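Local structure of immunoreactive 84kD antigen PG93 (Porphyromonas gingivalis, 5M11) at residues Y123-V132 with A142-V153; R236-C247 with D268-N279. The protein serves as an essential cell-surface component of the type-IX secretion system of this oral bacterium and binds calcium and zinc ions. All blocks are in the same frame, centred on the assembly; numbering follows the deposited sequence.

Contact 1. Residues Y123-V132 with A142-V153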
loop_
_atom_site.group_PDB
_atom_site.type_symbol
_atom_site.label_atom_id
_atom_site.label_comp_id
_atom_site.label_asym_id
_atom_site.label_seq_id
_atom_site.Cartn_x
_atom_site.Cartn_y
_atom_site.Cartn_z
ATOM N N TYR A 123 -10.307 23.913 13.947
ATOM C CA TYR A 123 -9.744 23.567 15.247
ATOM C C TYR A 123 -9.504 22.110 15.254
ATOM O O TYR A 123 -10.445 21.333 15.076
ATOM C CB TYR A 123 -10.667 23.965 16.396
ATOM C CG TYR A 123 -11.030 25.424 16.368
ATOM C CD1 TYR A 123 -10.254 26.368 17.036
ATOM C CD2 TYR A 123 -12.116 25.873 15.629
ATOM C CE1 TYR A 123 -10.547 27.728 16.959
ATOM C CE2 TYR A 123 -12.428 27.223 15.558
ATOM C CZ TYR A 123 -11.652 28.146 16.240
ATOM O OH TYR A 123 -11.992 29.465 16.178
ATOM N N LEU A 124 -8.239 21.727 15.413
ATOM C CA LEU A 124 -7.858 20.330 15.398
ATOM C C LEU A 124 -7.472 19.934 16.805
ATOM O O LEU A 124 -6.516 20.473 17.355
ATOM C CB LEU A 124 -6.723 20.100 14.376
ATOM C CG LEU A 124 -7.056 20.513 12.913
ATOM C CD1 LEU A 124 -6.481 21.860 12.567
ATOM C CD2 LEU A 124 -6.509 19.548 11.946
ATOM N N ALA A 125 -8.268 19.059 17.419
ATOM C CA ALA A 125 -7.994 18.540 18.753
ATOM C C ALA A 125 -7.505 17.134 18.597
ATOM O O ALA A 125 -8.224 16.315 18.027
ATOM C CB ALA A 125 -9.256 18.575 19.612
ATOM N N GLY A 126 -6.285 16.868 19.058
ATOM C CA GLY A 126 -5.676 15.545 18.988
ATOM C C GLY A 126 -4.680 15.247 20.100
ATOM O O GLY A 126 -4.715 15.877 21.161
ATOM N N GLY A 127 -3.792 14.282 19.858
ATOM C CA GLY A 127 -2.781 13.873 20.827
ATOM C C GLY A 127 -1.607 14.829 20.918
ATOM O O GLY A 127 -0.694 14.612 21.726
ATOM N N PHE A 128 -1.623 15.883 20.066
ATOM C CA PHE A 128 -0.613 16.943 19.925
ATOM C C PHE A 128 -1.071 18.223 20.613
ATOM O O PHE A 128 -0.270 19.166 20.729
ATOM C CB PHE A 128 -0.330 17.240 18.419
ATOM C CG PHE A 128 -1.572 17.448 17.583
ATOM C CD1 PHE A 128 -2.189 18.697 17.522
ATOM C CD2 PHE A 128 -2.186 16.377 16.942
ATOM C CE1 PHE A 128 -3.407 18.862 16.848
ATOM C CE2 PHE A 128 -3.389 16.548 16.251
ATOM C CZ PHE A 128 -3.994 17.788 16.208
ATOM N N GLY A 129 -2.363 18.270 20.972
ATOM C CA GLY A 129 -2.991 19.423 21.599
ATOM C C GLY A 129 -4.175 19.948 20.806
ATOM O O GLY A 129 -4.937 19.163 20.227
ATOM N N LEU A 130 -4.354 21.286 20.801
ATOM C CA LEU A 130 -5.422 21.950 20.069
ATOM C C LEU A 130 -4.814 22.941 19.099
ATOM O O LEU A 130 -4.292 23.948 19.544
ATOM C CB LEU A 130 -6.438 22.628 21.008
ATOM C CG LEU A 130 -7.613 23.360 20.333
ATOM C CD1 LEU A 130 -8.419 22.418 19.439
ATOM C CD2 LEU A 130 -8.522 24.004 21.357
ATOM N N SER A 131 -4.872 22.654 17.779
ATOM C CA SER A 131 -4.283 23.498 16.745
ATOM C C SER A 131 -5.319 24.348 15.994
ATOM O O SER A 131 -6.371 23.842 15.565
ATOM C CB SER A 131 -3.510 22.642 15.755
ATOM O OG SER A 131 -2.265 22.308 16.339
ATOM N N VAL A 132 -5.019 25.647 15.841
ATOM C CA VAL A 132 -5.884 26.567 15.105
ATOM C C VAL A 132 -5.304 26.681 13.710
ATOM O O VAL A 132 -4.160 27.138 13.527
ATOM C CB VAL A 132 -6.083 27.952 15.765
ATOM C CG1 VAL A 132 -7.154 28.745 15.039
ATOM C CG2 VAL A 132 -6.462 27.799 17.211
ATOM N N ALA A 142 -1.344 29.124 16.125
ATOM C CA ALA A 142 -1.322 28.736 17.548
ATOM C C ALA A 142 -1.636 27.282 17.747
ATOM O O ALA A 142 -2.416 26.711 16.995
ATOM C CB ALA A 142 -2.352 29.557 18.322
ATOM N N THR A 143 -1.076 26.703 18.808
ATOM C CA THR A 143 -1.366 25.359 19.289
ATOM C C THR A 143 -1.469 25.509 20.782
ATOM O O THR A 143 -0.488 25.880 21.426
ATOM C CB THR A 143 -0.356 24.270 18.826
ATOM O OG1 THR A 143 -0.434 24.111 17.407
ATOM C CG2 THR A 143 -0.638 22.905 19.465
ATOM N N TYR A 144 -2.671 25.298 21.311
ATOM C CA TYR A 144 -2.973 25.340 22.739
ATOM C C TYR A 144 -2.789 23.932 23.282
ATOM O O TYR A 144 -2.869 22.979 22.502
ATOM C CB TYR A 144 -4.391 25.877 22.993
ATOM C CG TYR A 144 -4.785 27.078 22.142
ATOM C CD1 TYR A 144 -3.965 28.211 22.063
ATOM C CD2 TYR A 144 -5.995 27.109 21.469
ATOM C CE1 TYR A 144 -4.351 29.339 21.336
ATOM C CE2 TYR A 144 -6.394 28.234 20.745
ATOM C CZ TYR A 144 -5.573 29.349 20.687
ATOM O OH TYR A 144 -5.983 30.435 19.953
ATOM N N ALA A 145 -2.464 23.796 24.590
ATOM C CA ALA A 145 -2.196 22.522 25.289
ATOM C C ALA A 145 -1.144 21.656 24.557
ATOM O O ALA A 145 -1.229 20.430 24.630
ATOM C CB ALA A 145 -3.481 21.736 25.463
ATOM N N LYS A 146 -0.174 22.302 23.828
ATOM C CA LYS A 146 0.874 21.673 23.016
ATOM C C LYS A 146 1.414 20.427 23.697
ATOM O O LYS A 146 1.804 20.504 24.859
ATOM C CB LYS A 146 2.001 22.669 22.757
ATOM C CG LYS A 146 2.638 22.534 21.387
ATOM C CD LYS A 146 3.632 23.670 21.084
ATOM C CE LYS A 146 2.998 24.941 20.544
ATOM N NZ LYS A 146 4.028 25.953 20.168
ATOM N N GLY A 147 1.333 19.286 23.008
ATOM C CA GLY A 147 1.799 17.992 23.493
ATOM C C GLY A 147 0.947 17.298 24.535
ATOM O O GLY A 147 1.442 16.424 25.246
ATOM N N THR A 148 -0.330 17.635 24.624
ATOM C CA THR A 148 -1.259 17.025 25.570
ATOM C C THR A 148 -2.479 16.581 24.803
ATOM O O THR A 148 -3.006 17.360 24.008
ATOM C CB THR A 148 -1.612 18.019 26.694
ATOM O OG1 THR A 148 -0.400 18.497 27.274
ATOM C CG2 THR A 148 -2.546 17.431 27.770
ATOM N N LYS A 149 -2.947 15.343 25.040
ATOM C CA LYS A 149 -4.135 14.848 24.365
ATOM C C LYS A 149 -5.297 15.741 24.761
ATOM O O LYS A 149 -5.496 15.957 25.952
ATOM C CB LYS A 149 -4.409 13.363 24.716
ATOM C CG LYS A 149 -5.554 12.739 23.921
ATOM C CD LYS A 149 -5.810 11.306 24.277
ATOM C CE LYS A 149 -7.251 10.900 24.037
ATOM N NZ LYS A 149 -8.186 11.504 25.034
ATOM N N VAL A 150 -5.965 16.351 23.756
ATOM C CA VAL A 150 -7.175 17.178 23.861
ATOM C C VAL A 150 -8.307 16.328 23.257
ATOM O O VAL A 150 -8.345 16.101 22.053
ATOM C CB VAL A 150 -7.044 18.577 23.199
ATOM C CG1 VAL A 150 -8.403 19.278 23.110
ATOM C CG2 VAL A 150 -6.045 19.442 23.951
ATOM N N THR A 151 -9.186 15.825 24.108
ATOM C CA THR A 151 -10.301 14.942 23.796
ATOM C C THR A 151 -11.320 15.564 22.789
ATOM O O THR A 151 -11.769 14.840 21.895
ATOM C CB THR A 151 -10.926 14.543 25.126
ATOM O OG1 THR A 151 -9.936 13.799 25.844
ATOM C CG2 THR A 151 -12.197 13.733 24.977
ATOM N N ASP A 152 -11.691 16.851 22.921
ATOM C CA ASP A 152 -12.684 17.459 22.025
ATOM C C ASP A 152 -12.636 18.994 22.057
ATOM O O ASP A 152 -12.014 19.565 22.954
ATOM C CB ASP A 152 -14.109 16.986 22.400
ATOM C CG ASP A 152 -15.042 16.792 21.211
ATOM O OD1 ASP A 152 -14.924 17.557 20.223
ATOM O OD2 ASP A 152 -15.911 15.913 21.282
ATOM N N VAL A 153 -13.288 19.651 21.086
ATOM C CA VAL A 153 -13.321 21.098 21.025
ATOM C C VAL A 153 -14.730 21.575 20.552
ATOM O O VAL A 153 -15.444 20.861 19.821
ATOM C CB VAL A 153 -12.142 21.701 20.176
ATOM C CG1 VAL A 153 -12.199 21.317 18.693
ATOM C CG2 VAL A 153 -12.007 23.219 20.363
#
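Leu130 and Tyr144 face each other on two adjoining antiparallel strands of a beta-propeller blade, the four-stranded sheet 112-118, 121-126, 129-134 and 139-144, and from its outermost strand the chain runs through 145-149 into the innermost strand of the next blade, 150-155. Backbone bonds account for the strand pairing and for the crossing. Leu130 N binds Tyr144 O and Tyr144 N binds Leu130 O, each at 2.8 Å, in a hydrogen-bonded antiparallel pair. Where the chain leaves the blade, the type II turn Ala145-Thr148 lies against the type I turn Gly126-Gly129: Gly147 N reaches Phe128 O at 2.8 Å from above the carbonyl plane. Val150 N then meets Gly126 O in a nearly straight bond (N-H...O 174°), which ties the chain entering the new blade to the 126-129 turn of the old one.

Apolar side chains on the face toward the next blade pack with one another and with Val150 and Val153. Leu130, with CG anti to the backbone N (chi1 -180°), sends both methyls to Val153, crossing it at about a right angle, CD2 standing 3.7 Å from Val153 CG2. The same CD2 lies near the plane of the Tyr144 ring, at its edge. Val132 CG2 reaches Tyr144 CE2 at 3.6 Å, and the methyl of Ala125 packs against Val150 CG1 at 3.7 Å. Leu161 of strand 160-165 touches both Tyr123 and Tyr144, while the hydroxyl of Tyr123 bonds to Glu174; Asp152 forms a salt bridge back to Arg114 of the first blade.

Polar side chains meet on the other face of the sheet, where Ser131 and Thr143 form a non-hydrogen-bonded pair. Both hydroxyls lie anti to their own carbonyl carbons, and Ser131 OG and Thr143 OG1 share a hydrogen bond of 2.8 Å.

Contact 2. Residues R236-C247 with D268-N279; sequences RLYVTDRGLFIC and DVLGVGAMNESN
Tyr238 lays one face of its ring over Gly271, whose CA stands 4.0 Å from the ring centroid and almost on the normal, in a CH-pi contact between two propeller blades. Its hydroxyl donates to Val269 O at 2.9 Å. Val272 wedges between two rings: CG1, anti to the backbone N, sits over the face of Phe245, offset toward the rim and 3.7 Å from the centroid, while CG2 packs on Tyr238 CD2 and also grazes Phe245. Beyond Phe245, Cys247 SG packs on Val269 CG1 at 3.8 Å.

At the other end, Arg242 starts with CG anti to the backbone N (chi1 179°) and bends at chi2, 57°, which carries its guanidinium to Ser278. NE donates to Ser278 O at 2.7 Å, with the acceptor in the guanidinium plane, though the N-H...O angle is only 137°; NH1 pairs with Glu256. A water links Asp241 N to Ala274 O.

Side chains of the hairpin 236-239/244-247 thus carry the packing against strand 271-273 and the loops flanking it, with no strand pairing between them; strand 271-273 pairs instead with strand 280-284. Phe254 of strand 252-256 stacks with Phe245, and Ala281 of strand 280-284 also touches Phe245.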
loop_
_atom_site.group_PDB
_atom_site.type_symbol
_atom_site.label_atom_id
_atom_site.label_comp_id
_atom_site.label_asym_id
_atom_site.label_seq_id
_atom_site.Cartn_x
_atom_site.Cartn_y
_atom_site.Cartn_z
ATOM N N ARG A 236 -20.884 6.715 19.625
ATOM C CA ARG A 236 -20.015 7.687 18.948
ATOM C C ARG A 236 -20.782 8.998 18.709
ATOM O O ARG A 236 -21.984 8.952 18.431
ATOM C CB ARG A 236 -19.488 7.107 17.620
ATOM C CG ARG A 236 -18.455 5.982 17.763
ATOM C CD ARG A 236 -18.733 4.798 16.833
ATOM N NE ARG A 236 -19.792 3.927 17.350
ATOM C CZ ARG A 236 -20.548 3.130 16.604
ATOM N NH1 ARG A 236 -20.363 3.065 15.291
ATOM N NH2 ARG A 236 -21.496 2.386 17.167
ATOM N N LEU A 237 -20.099 10.157 18.806
ATOM C CA LEU A 237 -20.708 11.476 18.537
ATOM C C LEU A 237 -20.108 12.103 17.289
ATOM O O LEU A 237 -18.912 12.376 17.253
ATOM C CB LEU A 237 -20.585 12.462 19.733
ATOM C CG LEU A 237 -20.825 13.968 19.461
ATOM C CD1 LEU A 237 -22.289 14.299 19.305
ATOM C CD2 LEU A 237 -20.319 14.799 20.577
ATOM N N TYR A 238 -20.948 12.366 16.287
ATOM C CA TYR A 238 -20.553 13.039 15.050
ATOM C C TYR A 238 -21.183 14.389 15.098
ATOM O O TYR A 238 -22.388 14.520 15.332
ATOM C CB TYR A 238 -20.935 12.234 13.791
ATOM C CG TYR A 238 -20.369 10.836 13.860
ATOM C CD1 TYR A 238 -19.041 10.621 14.218
ATOM C CD2 TYR A 238 -21.191 9.725 13.734
ATOM C CE1 TYR A 238 -18.534 9.335 14.390
ATOM C CE2 TYR A 238 -20.693 8.432 13.900
ATOM C CZ TYR A 238 -19.360 8.244 14.226
ATOM O OH TYR A 238 -18.828 6.991 14.375
ATOM N N VAL A 239 -20.338 15.394 15.020
ATOM C CA VAL A 239 -20.720 16.797 15.071
ATOM C C VAL A 239 -20.945 17.243 13.637
ATOM O O VAL A 239 -20.269 16.781 12.713
ATOM C CB VAL A 239 -19.690 17.661 15.862
ATOM C CG1 VAL A 239 -20.114 19.128 15.942
ATOM C CG2 VAL A 239 -19.518 17.106 17.277
ATOM N N THR A 240 -21.967 18.082 13.457
ATOM C CA THR A 240 -22.422 18.602 12.179
ATOM C C THR A 240 -23.073 19.973 12.455
ATOM O O THR A 240 -23.560 20.229 13.566
ATOM C CB THR A 240 -23.351 17.514 11.574
ATOM O OG1 THR A 240 -22.580 16.571 10.825
ATOM C CG2 THR A 240 -24.456 18.045 10.764
ATOM N N ASP A 241 -23.048 20.854 11.447
ATOM C CA ASP A 241 -23.662 22.175 11.446
ATOM C C ASP A 241 -25.202 22.064 11.432
ATOM O O ASP A 241 -25.885 23.019 11.780
ATOM C CB ASP A 241 -23.191 22.932 10.196
ATOM C CG ASP A 241 -21.938 23.788 10.319
ATOM O OD1 ASP A 241 -21.194 23.632 11.328
ATOM O OD2 ASP A 241 -21.720 24.645 9.430
ATOM N N ARG A 242 -25.736 20.910 11.009
ATOM C CA ARG A 242 -27.153 20.579 10.918
ATOM C C ARG A 242 -27.700 19.958 12.244
ATOM O O ARG A 242 -28.897 20.077 12.562
ATOM C CB ARG A 242 -27.362 19.609 9.732
ATOM C CG ARG A 242 -28.780 19.130 9.499
ATOM C CD ARG A 242 -29.749 20.270 9.290
ATOM N NE ARG A 242 -31.088 19.758 9.016
ATOM C CZ ARG A 242 -32.043 19.631 9.927
ATOM N NH1 ARG A 242 -31.815 19.964 11.191
ATOM N NH2 ARG A 242 -33.230 19.154 9.585
ATOM N N GLY A 243 -26.823 19.286 12.974
ATOM C CA GLY A 243 -27.165 18.652 14.239
ATOM C C GLY A 243 -26.082 17.716 14.708
ATOM O O GLY A 243 -25.017 17.648 14.092
ATOM N N LEU A 244 -26.356 16.984 15.810
ATOM C CA LEU A 244 -25.446 15.987 16.377
ATOM C C LEU A 244 -25.989 14.575 16.160
ATOM O O LEU A 244 -27.200 14.343 16.284
ATOM C CB LEU A 244 -25.170 16.215 17.866
ATOM C CG LEU A 244 -24.910 17.629 18.313
ATOM C CD1 LEU A 244 -24.824 17.683 19.837
ATOM C CD2 LEU A 244 -23.663 18.267 17.600
ATOM N N PHE A 245 -25.087 13.629 15.845
ATOM C CA PHE A 245 -25.507 12.248 15.647
ATOM C C PHE A 245 -24.888 11.358 16.693
ATOM O O PHE A 245 -23.656 11.275 16.784
ATOM C CB PHE A 245 -25.177 11.762 14.231
ATOM C CG PHE A 245 -25.908 12.540 13.164
ATOM C CD1 PHE A 245 -27.131 12.096 12.676
ATOM C CD2 PHE A 245 -25.395 13.740 12.679
ATOM C CE1 PHE A 245 -27.811 12.818 11.689
ATOM C CE2 PHE A 245 -26.080 14.471 11.704
ATOM C CZ PHE A 245 -27.283 14.004 11.212
ATOM N N ILE A 246 -25.750 10.751 17.528
ATOM C CA ILE A 246 -25.334 9.809 18.568
ATOM C C ILE A 246 -25.548 8.432 17.994
ATOM O O ILE A 246 -26.687 7.977 17.881
ATOM C CB ILE A 246 -26.047 9.998 19.932
ATOM C CG1 ILE A 246 -25.987 11.457 20.441
ATOM C CG2 ILE A 246 -25.512 9.008 20.963
ATOM C CD1 ILE A 246 -24.662 11.961 20.913
ATOM N N CYS A 247 -24.461 7.794 17.579
ATOM C CA CYS A 247 -24.550 6.497 16.946
ATOM C C CYS A 247 -24.168 5.430 17.903
ATOM O O CYS A 247 -23.018 5.331 18.348
ATOM C CB CYS A 247 -23.707 6.461 15.684
ATOM S SG CYS A 247 -24.035 7.855 14.585
ATOM N N ASP A 268 -23.839 0.293 12.942
ATOM C CA ASP A 268 -22.427 0.455 12.608
ATOM C C ASP A 268 -22.203 1.681 11.708
ATOM O O ASP A 268 -21.996 1.550 10.497
ATOM C CB ASP A 268 -21.880 -0.840 11.954
ATOM C CG ASP A 268 -22.183 -2.156 12.684
ATOM O OD1 ASP A 268 -22.012 -2.207 13.924
ATOM O OD2 ASP A 268 -22.516 -3.158 11.998
ATOM N N VAL A 269 -22.286 2.870 12.319
ATOM C CA VAL A 269 -22.120 4.162 11.651
ATOM C C VAL A 269 -20.807 4.764 12.137
ATOM O O VAL A 269 -20.644 4.979 13.337
ATOM C CB VAL A 269 -23.332 5.107 11.877
ATOM C CG1 VAL A 269 -23.109 6.458 11.196
ATOM C CG2 VAL A 269 -24.630 4.462 11.398
ATOM N N LEU A 270 -19.885 5.031 11.196
ATOM C CA LEU A 270 -18.527 5.506 11.443
ATOM C C LEU A 270 -18.331 7.009 11.175
ATOM O O LEU A 270 -17.324 7.598 11.611
ATOM C CB LEU A 270 -17.557 4.705 10.557
ATOM C CG LEU A 270 -17.433 3.195 10.802
ATOM C CD1 LEU A 270 -16.410 2.588 9.883
ATOM C CD2 LEU A 270 -17.062 2.883 12.247
ATOM N N GLY A 271 -19.277 7.614 10.460
ATOM C CA GLY A 271 -19.198 9.027 10.124
ATOM C C GLY A 271 -20.478 9.555 9.538
ATOM O O GLY A 271 -21.293 8.777 9.042
ATOM N N VAL A 272 -20.687 10.878 9.646
ATOM C CA VAL A 272 -21.869 11.569 9.118
ATOM C C VAL A 272 -21.422 12.922 8.569
ATOM O O VAL A 272 -20.575 13.573 9.191
ATOM C CB VAL A 272 -23.058 11.740 10.124
ATOM C CG1 VAL A 272 -24.276 12.334 9.423
ATOM C CG2 VAL A 272 -23.453 10.423 10.791
ATOM N N GLY A 273 -22.023 13.320 7.433
ATOM C CA GLY A 273 -21.815 14.596 6.755
ATOM C C GLY A 273 -23.127 15.285 6.430
ATOM O O GLY A 273 -24.020 14.661 5.856
ATOM N N ALA A 274 -23.274 16.561 6.835
ATOM C CA ALA A 274 -24.486 17.371 6.644
ATOM C C ALA A 274 -24.168 18.866 6.795
ATOM O O ALA A 274 -23.492 19.245 7.745
ATOM C CB ALA A 274 -25.569 16.955 7.641
ATOM N N MET A 275 -24.628 19.697 5.839
ATOM C CA MET A 275 -24.398 21.148 5.792
ATOM C C MET A 275 -25.476 21.867 6.552
ATOM O O MET A 275 -26.584 21.346 6.659
ATOM C CB MET A 275 -24.312 21.654 4.346
ATOM C CG MET A 275 -23.040 21.215 3.671
ATOM S SD MET A 275 -22.782 21.778 1.977
ATOM C CE MET A 275 -22.765 23.574 2.206
ATOM N N ASN A 276 -25.155 23.062 7.086
ATOM C CA ASN A 276 -26.026 23.882 7.933
ATOM C C ASN A 276 -27.488 23.850 7.478
ATOM O O ASN A 276 -28.365 23.528 8.294
ATOM C CB ASN A 276 -25.520 25.333 8.030
ATOM C CG ASN A 276 -26.340 26.279 8.898
ATOM O OD1 ASN A 276 -26.782 25.958 10.012
ATOM N ND2 ASN A 276 -26.511 27.502 8.424
ATOM N N GLU A 277 -27.744 24.102 6.190
ATOM C CA GLU A 277 -29.111 24.151 5.687
ATOM C C GLU A 277 -29.490 22.895 4.844
ATOM O O GLU A 277 -30.300 22.998 3.919
ATOM C CB GLU A 277 -29.304 25.463 4.899
ATOM C CG GLU A 277 -29.513 26.663 5.819
ATOM C CD GLU A 277 -29.564 28.053 5.202
ATOM O OE1 GLU A 277 -30.001 28.188 4.035
ATOM O OE2 GLU A 277 -29.211 29.020 5.918
ATOM N N SER A 278 -28.978 21.704 5.217
ATOM C CA SER A 278 -29.290 20.484 4.471
ATOM C C SER A 278 -30.386 19.651 5.133
ATOM O O SER A 278 -30.475 19.617 6.343
ATOM C CB SER A 278 -28.040 19.639 4.284
ATOM O OG SER A 278 -27.494 19.846 2.989
ATOM N N ASN A 279 -31.210 18.964 4.345
ATOM C CA ASN A 279 -32.285 18.132 4.905
ATOM C C ASN A 279 -32.018 16.642 4.670
ATOM O O ASN A 279 -32.883 15.808 4.945
ATOM C CB ASN A 279 -33.646 18.548 4.344
ATOM C CG ASN A 279 -34.173 19.835 4.937
ATOM O OD1 ASN A 279 -34.162 20.046 6.164
ATOM N ND2 ASN A 279 -34.672 20.716 4.068
HETATM O O HOH W 1 -21.501 20.204 9.245
#

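Both contacts link consecutive four-stranded propeller blades, but contact 1 also pairs strands within one. Largely buried, it combines that pairing with the chain crossing from the outermost strand of one blade to the innermost strand of the next, and backbone hydrogen bonds serve both, with valine, leucine and tyrosine packed alongside. Contact 2, only partly buried, sets the two inner strands of one blade against the first strand of the following one; aromatic faces, an arginine and a bridging water do the work instead of strand pairing. Their centres lie about 22 Å apart, and their nearest atoms about 5 Å, without touching. The side chain of Val132 is about 10 Å from a bound zinc ion, whereas contact 2 lies away from the known metal sites.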